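Local coordinates for hypothetical protein (Clostridium sporogenes ATCC 15579, PDB 4QRK) that is of unknown function but, as a right-handed beta-helix protein of the DUF2154 family, may act in cell adhesion, at residues E54-P59 with P77-G82. Sequence-based numbering, arbitrary orientation.
Sequences ENEWKP and PGLKSG
Pro77 packs its ring against the backbone carbonyls of Glu56 and Trp57, and Leu79 meets the pyrrole edge of Trp57. Pro77 CG lies 3.0 Å from Glu56 O, and Pro77 CD 3.4 Å from Trp57 O. The ring carbons rest on these oxygens by van der Waals contact.

Further along, Leu79 CD1 comes up to the rim of the indole, roughly level with the ring and 3.2 Å from Trp57 NE1. The two side chains cross at about a right angle. The other methyl, Leu79 CD2, touches Glu56 CB at 3.9 Å. Leu79 is exposed, has high B-factors and packs against a crystal neighbour, so its part is less certain than that of Pro77.

Glu54 CG lies over one indole face, 3.5 Å above the plane and offset toward the rim. Lys89 and Asn91 also touch the buried Trp57. The 3-10 segment 55-57 carries Glu56 and Trp57, with Trp57 N hydrogen-bonded to Glu54 O at 2.9 Å. Beyond it, Lys58 NZ forms a salt bridge with Glu13.

This is loop-to-loop packing at the N-terminal end of a right-handed beta-helix, between the connections that follow strands 46-52 and 69-75.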
loop_
_atom_site.group_PDB
_atom_site.type_symbol
_atom_site.label_atom_id
_atom_site.label_comp_id
_atom_site.label_asym_id
_atom_site.label_seq_id
_atom_site.Cartn_x
_atom_site.Cartn_y
_atom_site.Cartn_z
ATOM N N GLU A 54 -4.641 22.884 2.507
ATOM C CA GLU A 54 -4.007 23.789 1.567
ATOM C C GLU A 54 -4.635 23.507 0.218
ATOM O O GLU A 54 -4.641 22.360 -0.236
ATOM C CB GLU A 54 -2.493 23.524 1.493
ATOM C CG GLU A 54 -1.826 23.397 2.831
ATOM C CD GLU A 54 -2.140 24.566 3.744
ATOM O OE1 GLU A 54 -1.900 25.722 3.357
ATOM O OE2 GLU A 54 -2.658 24.325 4.851
ATOM N N ASN A 55 -5.147 24.550 -0.431
ATOM C CA ASN A 55 -5.828 24.380 -1.709
ATOM C C ASN A 55 -4.938 23.769 -2.752
ATOM O O ASN A 55 -5.401 23.039 -3.612
ATOM C CB ASN A 55 -6.435 25.715 -2.206
ATOM C CG ASN A 55 -7.599 26.148 -1.369
ATOM O OD1 ASN A 55 -8.272 25.314 -0.753
ATOM N ND2 ASN A 55 -7.843 27.445 -1.311
ATOM N N GLU A 56 -3.648 24.027 -2.657
ATOM C CA GLU A 56 -2.693 23.440 -3.588
ATOM C C GLU A 56 -2.587 21.916 -3.477
ATOM O O GLU A 56 -2.002 21.271 -4.332
ATOM C CB GLU A 56 -1.302 24.034 -3.345
ATOM C CG GLU A 56 -1.307 25.537 -3.047
ATOM C CD GLU A 56 -1.338 25.837 -1.557
ATOM O OE1 GLU A 56 -0.363 25.458 -0.870
ATOM O OE2 GLU A 56 -2.330 26.432 -1.076
ATOM N N TRP A 57 -3.098 21.332 -2.401
ATOM C CA TRP A 57 -2.981 19.879 -2.206
ATOM C C TRP A 57 -4.202 19.113 -2.753
ATOM O O TRP A 57 -4.238 17.875 -2.677
ATOM C CB TRP A 57 -2.811 19.564 -0.728
ATOM C CG TRP A 57 -1.505 20.006 -0.153
ATOM C CD1 TRP A 57 -0.403 20.461 -0.826
ATOM C CD2 TRP A 57 -1.154 20.019 1.246
ATOM N NE1 TRP A 57 0.617 20.740 0.077
ATOM C CE2 TRP A 57 0.176 20.476 1.343
ATOM C CE3 TRP A 57 -1.836 19.688 2.417
ATOM C CZ2 TRP A 57 0.829 20.594 2.563
ATOM C CZ3 TRP A 57 -1.176 19.799 3.630
ATOM C CH2 TRP A 57 0.131 20.253 3.692
ATOM N N LYS A 58 -5.161 19.862 -3.310
ATOM C CA LYS A 58 -6.403 19.321 -3.861
ATOM C C LYS A 58 -6.091 18.104 -4.685
ATOM O O LYS A 58 -5.330 18.195 -5.647
ATOM C CB LYS A 58 -7.091 20.354 -4.755
ATOM C CG LYS A 58 -8.458 19.891 -5.252
ATOM C CD LYS A 58 -9.179 20.915 -6.195
ATOM C CE LYS A 58 -10.267 20.203 -7.003
ATOM N NZ LYS A 58 -11.429 19.777 -6.189
ATOM N N PRO A 59 -6.652 16.946 -4.312
ATOM C CA PRO A 59 -6.281 15.750 -5.070
ATOM C C PRO A 59 -6.834 15.797 -6.493
ATOM O O PRO A 59 -7.927 16.351 -6.751
ATOM C CB PRO A 59 -6.947 14.594 -4.295
ATOM C CG PRO A 59 -7.593 15.165 -3.135
ATOM C CD PRO A 59 -7.649 16.665 -3.267
ATOM N N PRO A 77 -1.194 17.313 -5.909
ATOM C CA PRO A 77 -0.323 18.170 -6.721
ATOM C C PRO A 77 1.043 18.339 -6.040
ATOM O O PRO A 77 1.140 18.687 -4.836
ATOM C CB PRO A 77 -1.056 19.529 -6.748
ATOM C CG PRO A 77 -2.535 19.209 -6.458
ATOM C CD PRO A 77 -2.442 17.991 -5.509
ATOM N N GLY A 78 2.092 18.054 -6.809
ATOM C CA GLY A 78 3.437 18.269 -6.336
ATOM C C GLY A 78 3.580 19.718 -5.927
ATOM O O GLY A 78 3.122 20.635 -6.626
ATOM N N LEU A 79 4.163 19.921 -4.754
ATOM C CA LEU A 79 4.764 21.202 -4.451
ATOM C C LEU A 79 6.251 20.979 -4.687
ATOM O O LEU A 79 6.905 20.279 -3.918
ATOM C CB LEU A 79 4.467 21.659 -3.017
ATOM C CG LEU A 79 3.028 22.053 -2.638
ATOM C CD1 LEU A 79 3.000 22.495 -1.185
ATOM C CD2 LEU A 79 2.481 23.162 -3.528
ATOM N N LYS A 80 6.754 21.521 -5.795
ATOM C CA LYS A 80 8.168 21.413 -6.152
ATOM C C LYS A 80 8.991 22.022 -5.022
ATOM O O LYS A 80 10.096 21.567 -4.726
ATOM C CB LYS A 80 8.445 22.134 -7.476
ATOM N N SER A 81 8.431 23.082 -4.434
ATOM C CA SER A 81 8.779 23.582 -3.102
ATOM C C SER A 81 10.221 23.972 -2.818
ATOM O O SER A 81 11.175 23.530 -3.463
ATOM C CB SER A 81 8.370 22.560 -2.033
ATOM O OG SER A 81 7.006 22.686 -1.675
ATOM N N GLY A 82 10.331 24.844 -1.827
ATOM C CA GLY A 82 11.487 24.913 -0.967
ATOM C C GLY A 82 10.978 24.265 0.309
ATOM O O GLY A 82 10.972 23.039 0.421
#